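Local structure of chitin oligosaccharide binding protein NagB2 (Paenibacillus sp. FPU-7, 7EHU) at residues S280-K285 with A368-A373; P62-K67 with K329-A334; G219-T224 with L391-V396; N201-S206 with K237-L242. The protein binds short chitin oligosaccharides, N,N'-diacetylchitobiose and N,N',N''-triacetylchitotriose, as an extracellular solute-binding protein that probably serves sugar uptake. All coordinates share one frame; numbering follows the deposited sequence.

Contact 1: residues S280-K285 with A368-A373; sequences SAILDK and APLTKA
Ile282 and Leu283, from the short helical segment 280-285, pack against Ala368 and Leu370 at the start of helix 369-379 in a purely apolar contact near the sugar site. The backbones stay well separated, with Leu283 CA and Leu370 CA 8.4 Å apart, and the side chains fill the gap between them. Leu370 does most of the bridging through one methyl. Its CG is anti to the backbone N (chi1 -180°), which extends the side chain toward the other segment, and CD2 enters the angle between two neighbours. Leu370 CD2 lies 3.8 Å from Leu283 CD2 and 3.9 Å from Ile282 CG2, so a single methyl touches the branches of two successive residues. The Ile282 side chain runs across Leu370 at about a right angle, whereas Leu283 meets it at a slant. The two methyls of Leu283 divide the work: CD2 turns to Leu370, and CD1 reaches Ala368 CB at 4.3 Å, a looser touch. Ala368 is the N-cap residue of its helix, and its carbonyl O accepts the Lys372 N bond of the first turn, so the leucine branch abuts the very beginning of that helix. Ser280 and Ala281 of the same segment touch a bound N-acetylglucosamine unit, and the side chain of Ile282 comes to about 8 Å from it. Ile282 and Leu370 both rest on Tyr152 of strand 138-154 and Val294 of strand 294-297, while Leu283 and Ala368 are flanked by Asn353 from a loop.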
loop_
_atom_site.group_PDB
_atom_site.type_symbol
_atom_site.label_atom_id
_atom_site.label_comp_id
_atom_site.label_asym_id
_atom_site.label_seq_id
_atom_site.Cartn_x
_atom_site.Cartn_y
_atom_site.Cartn_z
ATOM N N SER A 280 -2.525 -2.214 12.945
ATOM C CA SER A 280 -2.232 -3.165 14.014
ATOM C C SER A 280 -0.970 -2.766 14.776
ATOM O O SER A 280 -0.890 -2.947 15.994
ATOM C CB SER A 280 -2.067 -4.587 13.480
ATOM O OG SER A 280 -1.046 -4.635 12.499
ATOM N N ALA A 281 0.048 -2.247 14.076
ATOM C CA ALA A 281 1.268 -1.850 14.764
ATOM C C ALA A 281 1.015 -0.660 15.670
ATOM O O ALA A 281 1.613 -0.552 16.743
ATOM C CB ALA A 281 2.360 -1.532 13.748
ATOM N N ILE A 282 0.125 0.245 15.246
ATOM C CA ILE A 282 -0.205 1.453 15.999
ATOM C C ILE A 282 -1.091 1.155 17.196
ATOM O O ILE A 282 -1.097 1.930 18.156
ATOM C CB ILE A 282 -0.773 2.479 15.001
ATOM C CG1 ILE A 282 0.365 2.926 14.071
ATOM C CG2 ILE A 282 -1.396 3.655 15.702
ATOM C CD1 ILE A 282 -0.070 3.601 12.824
ATOM N N LEU A 283 -1.802 0.032 17.183
ATOM C CA LEU A 283 -2.647 -0.359 18.308
ATOM C C LEU A 283 -2.008 -1.416 19.196
ATOM O O LEU A 283 -2.598 -1.774 20.210
ATOM C CB LEU A 283 -4.008 -0.836 17.788
ATOM C CG LEU A 283 -4.826 0.223 17.049
ATOM C CD1 LEU A 283 -6.160 -0.357 16.646
ATOM C CD2 LEU A 283 -5.023 1.483 17.880
ATOM N N ASP A 284 -0.825 -1.905 18.850
ATOM C CA ASP A 284 -0.225 -3.028 19.554
ATOM C C ASP A 284 -0.038 -2.710 21.030
ATOM O O ASP A 284 0.703 -1.792 21.384
ATOM C CB ASP A 284 1.139 -3.288 18.921
ATOM C CG ASP A 284 1.803 -4.525 19.459
ATOM O OD1 ASP A 284 1.605 -5.590 18.835
ATOM O OD2 ASP A 284 2.484 -4.453 20.509
ATOM N N LYS A 285 -0.635 -3.522 21.898
ATOM C CA LYS A 285 -0.571 -3.204 23.328
ATOM C C LYS A 285 0.837 -3.328 23.892
ATOM O O LYS A 285 1.176 -2.601 24.828
ATOM C CB LYS A 285 -1.578 -4.051 24.096
ATOM C CG LYS A 285 -3.032 -3.705 23.674
ATOM C CD LYS A 285 -4.120 -3.973 24.737
ATOM C CE LYS A 285 -5.442 -3.268 24.453
ATOM N NZ LYS A 285 -5.277 -1.819 24.326
ATOM N N ALA A 368 -12.848 -1.052 16.662
ATOM C CA ALA A 368 -11.760 -0.260 17.207
ATOM C C ALA A 368 -11.932 1.223 16.834
ATOM O O ALA A 368 -12.230 1.542 15.669
ATOM C CB ALA A 368 -10.459 -0.863 16.681
ATOM N N PRO A 369 -11.811 2.147 17.802
ATOM C CA PRO A 369 -11.963 3.574 17.488
ATOM C C PRO A 369 -11.112 4.084 16.333
ATOM O O PRO A 369 -11.558 4.928 15.541
ATOM C CB PRO A 369 -11.548 4.261 18.801
ATOM C CG PRO A 369 -11.788 3.282 19.865
ATOM C CD PRO A 369 -11.728 1.905 19.258
ATOM N N LEU A 370 -9.871 3.630 16.229
ATOM C CA LEU A 370 -9.011 4.155 15.171
ATOM C C LEU A 370 -9.517 3.699 13.804
ATOM O O LEU A 370 -9.518 4.474 12.839
ATOM C CB LEU A 370 -7.570 3.710 15.410
ATOM C CG LEU A 370 -6.534 4.179 14.393
ATOM C CD1 LEU A 370 -6.560 5.685 14.214
ATOM C CD2 LEU A 370 -5.145 3.699 14.819
ATOM N N THR A 371 -9.987 2.459 13.705
ATOM C CA THR A 371 -10.553 2.000 12.439
ATOM C C THR A 371 -11.835 2.769 12.114
ATOM O O THR A 371 -12.094 3.071 10.943
ATOM C CB THR A 371 -10.736 0.482 12.511
ATOM O OG1 THR A 371 -9.421 -0.105 12.546
ATOM C CG2 THR A 371 -11.497 -0.073 11.303
ATOM N N LYS A 372 -12.629 3.126 13.133
ATOM C CA LYS A 372 -13.806 3.958 12.898
ATOM C C LYS A 372 -13.388 5.304 12.310
ATOM O O LYS A 372 -14.019 5.802 11.371
ATOM C CB LYS A 372 -14.592 4.142 14.203
ATOM C CG LYS A 372 -15.836 5.056 14.074
ATOM C CD LYS A 372 -16.514 5.318 15.423
ATOM C CE LYS A 372 -17.864 6.029 15.281
ATOM N NZ LYS A 372 -18.381 6.590 16.570
ATOM N N ALA A 373 -12.316 5.900 12.844
ATOM C CA ALA A 373 -11.844 7.183 12.331
ATOM C C ALA A 373 -11.337 7.067 10.894
ATOM O O ALA A 373 -11.570 7.964 10.076
ATOM C CB ALA A 373 -10.746 7.731 13.241
#

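Contact 2: residues P62-K67 with K329-A334; sequences PGATFK and KKAVKA
Strand 64-70 comes closest to helix 326-339 where Ala64 CA and Ala331 CA stand 6.5 Å apart, a short spacing that two alanines facing each other permit. The strand enters after Gly63, whose positive phi (98°) turns the chain into the extended run. Across the gap, Ala64 CB meets Ala331 CB at 4.0 Å, methyl against methyl. Two residues on, Phe66 approaches the same alanine by the far end of its ring: CZ lies 3.8 Å from Ala331 O and 4.2 Å from Ala331 CB. The carbonyl oxygen sits at the ring edge, in its plane, so the aromatic C-H side rather than the pi face is turned to it. With CG anti to its own carbonyl carbon (chi1 -66°), the ring slants back toward the Ala64 end of the strand and out to the helix, which brings CZ to Ala331. Ala331 thus receives both residues, and all three are buried. Leu32 of strand 30-36 touches both Phe66 and Ala331, and Val54 and Thr57 of helix 44-60 also border the phenyl ring. Strands 30-36 and 64-70 pair in parallel, joined through helix 44-60 as a beta-alpha-beta unit; helices packed on such a sheet are characteristic of the alpha/beta lobes of periplasmic-binding-protein-like folds.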
loop_
_atom_site.group_PDB
_atom_site.type_symbol
_atom_site.label_atom_id
_atom_site.label_comp_id
_atom_site.label_asym_id
_atom_site.label_seq_id
_atom_site.Cartn_x
_atom_site.Cartn_y
_atom_site.Cartn_z
ATOM N N PRO A 62 -5.047 -34.266 -0.083
ATOM C CA PRO A 62 -3.944 -35.187 0.187
ATOM C C PRO A 62 -2.978 -35.178 -0.986
ATOM O O PRO A 62 -3.380 -35.102 -2.153
ATOM C CB PRO A 62 -4.631 -36.545 0.343
ATOM C CG PRO A 62 -6.064 -36.270 0.576
ATOM C CD PRO A 62 -6.369 -34.858 0.182
ATOM N N GLY A 63 -1.702 -35.225 -0.667
ATOM C CA GLY A 63 -0.664 -35.173 -1.656
ATOM C C GLY A 63 -0.064 -33.796 -1.852
ATOM O O GLY A 63 1.060 -33.697 -2.353
ATOM N N ALA A 64 -0.763 -32.737 -1.451
ATOM C CA ALA A 64 -0.317 -31.377 -1.706
ATOM C C ALA A 64 0.433 -30.821 -0.501
ATOM O O ALA A 64 -0.066 -30.872 0.630
ATOM C CB ALA A 64 -1.528 -30.495 -2.016
ATOM N N THR A 65 1.636 -30.301 -0.750
ATOM C CA THR A 65 2.467 -29.652 0.261
ATOM C C THR A 65 2.775 -28.244 -0.226
ATOM O O THR A 65 3.183 -28.061 -1.377
ATOM C CB THR A 65 3.780 -30.424 0.454
ATOM O OG1 THR A 65 3.501 -31.680 1.082
ATOM C CG2 THR A 65 4.770 -29.655 1.337
ATOM N N PHE A 66 2.553 -27.257 0.632
ATOM C CA PHE A 66 2.864 -25.873 0.318
ATOM C C PHE A 66 4.181 -25.505 0.992
ATOM O O PHE A 66 4.376 -25.769 2.186
ATOM C CB PHE A 66 1.755 -24.925 0.782
ATOM C CG PHE A 66 0.444 -25.108 0.047
ATOM C CD1 PHE A 66 -0.425 -26.107 0.419
ATOM C CD2 PHE A 66 0.091 -24.303 -1.020
ATOM C CE1 PHE A 66 -1.628 -26.300 -0.243
ATOM C CE2 PHE A 66 -1.117 -24.484 -1.693
ATOM C CZ PHE A 66 -1.974 -25.496 -1.304
ATOM N N LYS A 67 5.090 -24.930 0.226
ATOM C CA LYS A 67 6.360 -24.466 0.756
ATOM C C LYS A 67 6.258 -22.911 0.833
ATOM O O LYS A 67 6.233 -22.221 -0.180
ATOM C CB LYS A 67 7.595 -25.149 0.167
ATOM C CG LYS A 67 8.706 -24.590 1.030
ATOM C CD LYS A 67 9.163 -23.336 0.375
ATOM C CE LYS A 67 10.339 -22.690 0.985
ATOM N NZ LYS A 67 10.947 -21.434 0.539
ATOM N N LYS A 329 -3.287 -27.268 -9.986
ATOM C CA LYS A 329 -4.458 -26.397 -10.076
ATOM C C LYS A 329 -5.523 -26.796 -9.067
ATOM O O LYS A 329 -6.169 -25.923 -8.485
ATOM C CB LYS A 329 -4.986 -26.351 -11.514
ATOM C CG LYS A 329 -6.222 -25.333 -11.989
ATOM C CD LYS A 329 -6.181 -25.864 -13.426
ATOM C CE LYS A 329 -4.865 -25.315 -13.947
ATOM N NZ LYS A 329 -4.550 -25.415 -15.379
ATOM N N LYS A 330 -5.681 -28.095 -8.786
ATOM C CA LYS A 330 -6.597 -28.511 -7.727
ATOM C C LYS A 330 -6.183 -27.944 -6.372
ATOM O O LYS A 330 -7.033 -27.501 -5.592
ATOM C CB LYS A 330 -6.645 -30.030 -7.663
ATOM C CG LYS A 330 -7.670 -30.611 -6.701
ATOM C CD LYS A 330 -7.769 -32.135 -6.831
ATOM C CE LYS A 330 -7.592 -32.584 -8.290
ATOM N NZ LYS A 330 -8.706 -32.345 -9.260
ATOM N N ALA A 331 -4.887 -27.996 -6.063
ATOM C CA ALA A 331 -4.391 -27.436 -4.814
ATOM C C ALA A 331 -4.595 -25.931 -4.764
ATOM O O ALA A 331 -4.971 -25.389 -3.718
ATOM C CB ALA A 331 -2.918 -27.797 -4.652
ATOM N N VAL A 332 -4.352 -25.244 -5.883
ATOM C CA VAL A 332 -4.524 -23.800 -5.929
ATOM C C VAL A 332 -5.985 -23.435 -5.724
ATOM O O VAL A 332 -6.300 -22.493 -4.990
ATOM C CB VAL A 332 -3.967 -23.241 -7.256
ATOM C CG1 VAL A 332 -4.535 -21.854 -7.548
ATOM C CG2 VAL A 332 -2.453 -23.201 -7.244
ATOM N N LYS A 333 -6.892 -24.159 -6.374
ATOM C CA LYS A 333 -8.309 -23.863 -6.200
ATOM C C LYS A 333 -8.723 -24.047 -4.745
ATOM O O LYS A 333 -9.507 -23.257 -4.214
ATOM C CB LYS A 333 -9.148 -24.763 -7.101
ATOM C CG LYS A 333 -9.060 -24.432 -8.580
ATOM C CD LYS A 333 -10.231 -25.039 -9.367
ATOM C CE LYS A 333 -9.802 -25.736 -10.648
ATOM N NZ LYS A 333 -10.886 -26.635 -11.143
ATOM N N ALA A 334 -8.219 -25.094 -4.093
ATOM C CA ALA A 334 -8.540 -25.322 -2.686
ATOM C C ALA A 334 -8.000 -24.202 -1.808
ATOM O O ALA A 334 -8.662 -23.776 -0.853
ATOM C CB ALA A 334 -8.012 -26.688 -2.229
#

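Contact 3: residues G219-T224 with L391-V396; sequences GFAKGT and LVQPKV
Apolar contact between the turn at 219-224 and the segment leading into helix 394-408 is carried by Phe220 and Val392. Val392 CG1 approaches Phe220 CB at 4.3 Å and lies at the edge of the phenyl ring, near its plane; the ring itself stacks with Trp227. Ala221, whose CA is 5.8 Å from Val392 CA, directs its methyl at two oxygens: CB is 3.5 Å from Leu391 O and 3.9 Å from Gln393 OE1. These are van der Waals touches. The turn that presents Phe220 and Ala221 is a Schellman motif closing helix 214-219, in which Gly223, with positive phi (74°), is the C-prime residue and Thr224 N bonds to Gly219 O at 3.2 Å. Polar linkage between the segments runs through a water. It accepts from Ala221 N at 2.8 Å and lies 2.9 Å from Leu391 O, to which it can donate, spanning the backbones beside the alanine methyl. Gln393 is the N-cap residue of helix 394-408, and its side chain is bent at chi2 (89°), which brings the amide back beside Ala221. That amide is held by helix 414-430: OE1 accepts from Gln425 NE2, and NE2 donates to Asn429 OD1. Asn429 ND2 in turn binds Phe220 O, so this one asparagine holds both segments.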
loop_
_atom_site.group_PDB
_atom_site.type_symbol
_atom_site.label_atom_id
_atom_site.label_comp_id
_atom_site.label_asym_id
_atom_site.label_seq_id
_atom_site.Cartn_x
_atom_site.Cartn_y
_atom_site.Cartn_z
ATOM N N GLY A 219 -2.434 10.216 -16.533
ATOM C CA GLY A 219 -1.940 10.595 -17.838
ATOM C C GLY A 219 -0.471 10.319 -18.091
ATOM O O GLY A 219 -0.063 10.311 -19.254
ATOM N N PHE A 220 0.338 10.098 -17.042
ATOM C CA PHE A 220 1.778 9.967 -17.254
ATOM C C PHE A 220 2.092 8.867 -18.266
ATOM O O PHE A 220 2.853 9.077 -19.219
ATOM C CB PHE A 220 2.526 9.686 -15.949
ATOM C CG PHE A 220 2.452 10.777 -14.912
ATOM C CD1 PHE A 220 2.393 12.124 -15.241
ATOM C CD2 PHE A 220 2.479 10.431 -13.571
ATOM C CE1 PHE A 220 2.340 13.099 -14.245
ATOM C CE2 PHE A 220 2.438 11.396 -12.584
ATOM C CZ PHE A 220 2.371 12.732 -12.927
ATOM N N ALA A 221 1.519 7.675 -18.069
ATOM C CA ALA A 221 1.813 6.550 -18.955
ATOM C C ALA A 221 1.083 6.637 -20.290
ATOM O O ALA A 221 1.419 5.890 -21.215
ATOM C CB ALA A 221 1.490 5.219 -18.272
ATOM N N LYS A 222 0.095 7.518 -20.413
ATOM C CA LYS A 222 -0.653 7.693 -21.648
ATOM C C LYS A 222 -0.133 8.877 -22.444
ATOM O O LYS A 222 -0.609 9.122 -23.559
ATOM C CB LYS A 222 -2.143 7.836 -21.320
ATOM C CG LYS A 222 -2.640 6.711 -20.393
ATOM C CD LYS A 222 -4.147 6.529 -20.376
ATOM C CE LYS A 222 -4.535 5.282 -19.590
ATOM N NZ LYS A 222 -5.644 5.556 -18.627
ATOM N N GLY A 223 0.859 9.592 -21.909
ATOM C CA GLY A 223 1.457 10.727 -22.585
ATOM C C GLY A 223 0.604 11.967 -22.619
ATOM O O GLY A 223 0.949 12.916 -23.328
ATOM N N THR A 224 -0.512 11.985 -21.895
ATOM C CA THR A 224 -1.421 13.124 -21.915
ATOM C C THR A 224 -1.104 14.158 -20.841
ATOM O O THR A 224 -1.586 15.296 -20.929
ATOM C CB THR A 224 -2.854 12.627 -21.725
ATOM O OG1 THR A 224 -2.952 11.977 -20.451
ATOM C CG2 THR A 224 -3.239 11.652 -22.820
ATOM N N LEU A 391 -0.326 2.677 -11.886
ATOM C CA LEU A 391 -0.555 3.394 -13.136
ATOM C C LEU A 391 0.696 3.629 -13.965
ATOM O O LEU A 391 0.570 4.092 -15.110
ATOM C CB LEU A 391 -1.154 4.778 -12.828
ATOM C CG LEU A 391 -2.401 4.809 -11.952
ATOM C CD1 LEU A 391 -2.859 6.230 -11.688
ATOM C CD2 LEU A 391 -3.514 3.997 -12.598
ATOM N N VAL A 392 1.886 3.422 -13.406
ATOM C CA VAL A 392 3.127 3.673 -14.118
ATOM C C VAL A 392 3.953 2.397 -14.137
ATOM O O VAL A 392 3.790 1.497 -13.312
ATOM C CB VAL A 392 3.953 4.860 -13.567
ATOM C CG1 VAL A 392 3.127 6.128 -13.521
ATOM C CG2 VAL A 392 4.526 4.528 -12.201
ATOM N N GLN A 393 4.861 2.346 -15.091
ATOM C CA GLN A 393 5.686 1.176 -15.278
ATOM C C GLN A 393 6.640 1.007 -14.093
ATOM O O GLN A 393 7.052 1.998 -13.478
ATOM C CB GLN A 393 6.494 1.343 -16.559
ATOM C CG GLN A 393 5.662 1.460 -17.849
ATOM C CD GLN A 393 5.241 2.924 -18.254
ATOM O OE1 GLN A 393 5.044 3.832 -17.407
ATOM N NE2 GLN A 393 5.104 3.142 -19.571
ATOM N N PRO A 394 7.012 -0.247 -13.758
ATOM C CA PRO A 394 7.945 -0.481 -12.642
ATOM C C PRO A 394 9.206 0.364 -12.690
ATOM O O PRO A 394 9.649 0.888 -11.658
ATOM C CB PRO A 394 8.232 -1.985 -12.765
ATOM C CG PRO A 394 6.947 -2.542 -13.268
ATOM C CD PRO A 394 6.463 -1.515 -14.274
ATOM N N LYS A 395 9.789 0.535 -13.868
ATOM C CA LYS A 395 10.985 1.358 -13.974
ATOM C C LYS A 395 10.735 2.800 -13.542
ATOM O O LYS A 395 11.615 3.441 -12.941
ATOM C CB LYS A 395 11.489 1.342 -15.413
ATOM C CG LYS A 395 12.713 2.163 -15.517
ATOM C CD LYS A 395 13.932 1.673 -14.827
ATOM C CE LYS A 395 15.014 2.717 -15.126
ATOM N NZ LYS A 395 15.375 2.932 -16.510
ATOM N N VAL A 396 9.567 3.342 -13.883
ATOM C CA VAL A 396 9.215 4.701 -13.479
ATOM C C VAL A 396 9.086 4.776 -11.960
ATOM O O VAL A 396 9.602 5.699 -11.317
ATOM C CB VAL A 396 7.918 5.142 -14.200
ATOM C CG1 VAL A 396 7.434 6.507 -13.705
ATOM C CG2 VAL A 396 8.105 5.154 -15.721
HETATM O O HOH W 1 0.042 6.836 -15.835
#

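Contact 4: residues N201-S206 with K237-L242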
loop_
_atom_site.group_PDB
_atom_site.type_symbol
_atom_site.label_atom_id
_atom_site.label_comp_id
_atom_site.label_asym_id
_atom_site.label_seq_id
_atom_site.Cartn_x
_atom_site.Cartn_y
_atom_site.Cartn_z
ATOM N N ASN A 201 7.242 7.990 -1.130
ATOM C CA ASN A 201 6.293 8.146 -2.220
ATOM C C ASN A 201 4.841 8.085 -1.776
ATOM O O ASN A 201 3.978 8.599 -2.492
ATOM C CB ASN A 201 6.560 7.144 -3.342
ATOM C CG ASN A 201 7.752 7.545 -4.207
ATOM O OD1 ASN A 201 8.154 8.706 -4.245
ATOM N ND2 ASN A 201 8.298 6.579 -4.926
ATOM N N MET A 202 4.535 7.483 -0.628
ATOM C CA MET A 202 3.154 7.565 -0.141
ATOM C C MET A 202 2.764 9.019 0.039
ATOM O O MET A 202 1.723 9.480 -0.440
ATOM C CB MET A 202 3.035 6.836 1.201
ATOM C CG MET A 202 3.083 5.318 1.088
ATOM S SD MET A 202 2.469 4.491 2.591
ATOM C CE MET A 202 3.939 4.648 3.624
ATOM N N LEU A 203 3.616 9.764 0.728
ATOM C CA LEU A 203 3.362 11.172 0.971
ATOM C C LEU A 203 3.457 11.977 -0.309
ATOM O O LEU A 203 2.615 12.843 -0.565
ATOM C CB LEU A 203 4.351 11.675 2.016
ATOM C CG LEU A 203 4.186 13.128 2.449
ATOM C CD1 LEU A 203 2.782 13.408 2.979
ATOM C CD2 LEU A 203 5.232 13.486 3.502
ATOM N N ALA A 204 4.473 11.699 -1.124
ATOM C CA ALA A 204 4.627 12.420 -2.380
ATOM C C ALA A 204 3.408 12.242 -3.267
ATOM O O ALA A 204 2.953 13.202 -3.899
ATOM C CB ALA A 204 5.885 11.944 -3.106
ATOM N N ASN A 205 2.875 11.019 -3.335
ATOM C CA ASN A 205 1.741 10.738 -4.211
ATOM C C ASN A 205 0.501 11.495 -3.778
ATOM O O ASN A 205 -0.148 12.142 -4.612
ATOM C CB ASN A 205 1.758 9.233 -4.556
ATOM C CG ASN A 205 0.587 8.680 -5.372
ATOM O OD1 ASN A 205 0.157 7.536 -5.186
ATOM N ND2 ASN A 205 -0.083 9.558 -6.115
ATOM N N SER A 206 0.215 11.539 -2.480
ATOM C CA SER A 206 -0.923 12.344 -2.049
ATOM C C SER A 206 -0.681 13.834 -2.250
ATOM O O SER A 206 -1.632 14.564 -2.534
ATOM C CB SER A 206 -1.359 11.999 -0.628
ATOM O OG SER A 206 -2.110 10.797 -0.617
ATOM N N LYS A 237 7.713 20.439 -4.846
ATOM C CA LYS A 237 8.164 21.610 -4.103
ATOM C C LYS A 237 7.666 21.580 -2.665
ATOM O O LYS A 237 8.419 21.890 -1.736
ATOM C CB LYS A 237 7.751 22.907 -4.805
ATOM C CG LYS A 237 8.531 23.126 -6.105
ATOM C CD LYS A 237 8.274 24.461 -6.793
ATOM C CE LYS A 237 8.283 25.551 -5.741
ATOM N NZ LYS A 237 8.198 26.965 -6.105
ATOM N N ARG A 238 6.405 21.230 -2.455
ATOM C CA ARG A 238 5.892 21.148 -1.093
ATOM C C ARG A 238 6.560 20.022 -0.299
ATOM O O ARG A 238 6.830 20.184 0.896
ATOM C CB ARG A 238 4.372 20.991 -1.119
ATOM C CG ARG A 238 3.616 22.240 -1.587
ATOM C CD ARG A 238 2.174 21.922 -1.887
ATOM N NE ARG A 238 1.500 22.969 -2.647
ATOM C CZ ARG A 238 0.668 23.873 -2.167
ATOM N NH1 ARG A 238 0.325 23.890 -0.886
ATOM N NH2 ARG A 238 0.126 24.733 -3.010
ATOM N N LEU A 239 6.792 18.866 -0.928
ATOM C CA LEU A 239 7.482 17.778 -0.239
ATOM C C LEU A 239 8.847 18.240 0.242
ATOM O O LEU A 239 9.226 18.022 1.396
ATOM C CB LEU A 239 7.650 16.587 -1.179
ATOM C CG LEU A 239 8.344 15.343 -0.619
ATOM C CD1 LEU A 239 7.575 14.703 0.531
ATOM C CD2 LEU A 239 8.565 14.341 -1.734
ATOM N N LYS A 240 9.602 18.887 -0.646
ATOM C CA LYS A 240 10.901 19.424 -0.270
ATOM C C LYS A 240 10.773 20.445 0.855
ATOM O O LYS A 240 11.566 20.427 1.802
ATOM C CB LYS A 240 11.559 20.024 -1.517
ATOM C CG LYS A 240 12.952 20.592 -1.333
ATOM C CD LYS A 240 13.916 19.589 -0.725
ATOM C CE LYS A 240 15.323 20.161 -0.614
ATOM N NZ LYS A 240 16.246 19.165 -0.020
ATOM N N ASP A 241 9.750 21.307 0.803
ATOM C CA ASP A 241 9.597 22.315 1.849
ATOM C C ASP A 241 9.311 21.674 3.207
ATOM O O ASP A 241 9.784 22.168 4.233
ATOM C CB ASP A 241 8.511 23.338 1.484
ATOM C CG ASP A 241 8.616 24.622 2.312
ATOM O OD1 ASP A 241 9.649 25.332 2.192
ATOM O OD2 ASP A 241 7.678 24.924 3.086
ATOM N N LEU A 242 8.581 20.560 3.238
ATOM C CA LEU A 242 8.344 19.885 4.508
ATOM C C LEU A 242 9.651 19.414 5.134
ATOM O O LEU A 242 9.802 19.425 6.360
ATOM C CB LEU A 242 7.444 18.673 4.291
ATOM C CG LEU A 242 5.985 18.923 3.917
ATOM C CD1 LEU A 242 5.305 17.605 3.616
ATOM C CD2 LEU A 242 5.240 19.667 5.014
#
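Helices 197-212 and 230-244 run in broadly opposed directions, 132° between their N-to-C senses, with local axes 10.0 Å apart and Ala204 CA and Leu239 CA nearest at 6.4 Å. This is a buried helix-helix packing in the helical part of one lobe of the solute-binding fold, built from three leucines and an alanine. Leu239 is the central side chain. Because its CG is anti to the backbone N (chi1 -179°), the forked end extends toward helix 197-212 and its two methyls take separate neighbours. CD2 settles on the methyl of Ala204, with Leu239 CD2 and Ala204 CB 3.8 Å apart, while CD1 turns to Leu203. The small alanine lets the leucine come in close to the helix backbone. Leu203 and Leu239 pass each other obliquely, not end on. By contrast, Leu203 and Leu242, one helical turn beyond Leu239, point at each other tip to tip. Strand 271-275 borders this group, since Leu203 also touches Phe273, and Leu239 reaches Leu407 of helix 394-408. Further along the same interface Arg238 lies against Leu207 and Thr211 of helix 197-212, with a salt bridge to Asp234 and a cation-pi contact with Trp170. The three leucines converge on one branch of Leu203, whose CD2 lies 4.0 Å from Leu239 CD1 and 4.1 Å from Leu242 CD1.

In the fold
The touching residues of contacts 2 and 4 are all buried, whereas contacts 1 and 3 are only partly buried. Contacts 1 and 4 illustrate the same solution, branched aliphatic residues meshing between helices; contact 2 brings a strand to a helix with two alanines and a ring edge; contact 3, between a helix-ending turn and the chain that leads into helix 394-408, adds a water bridge. Contacts 3 and 4 are neighbours, centres about 19 Å apart, and both involve helix 394-408: 391-396 enters it, and its Leu407 touches Leu239. Contact 2 is remote, its centre about 44 Å from that of contact 4 on the opposite side of the chain's centre. Contact 1 alone includes residues that touch the glycan.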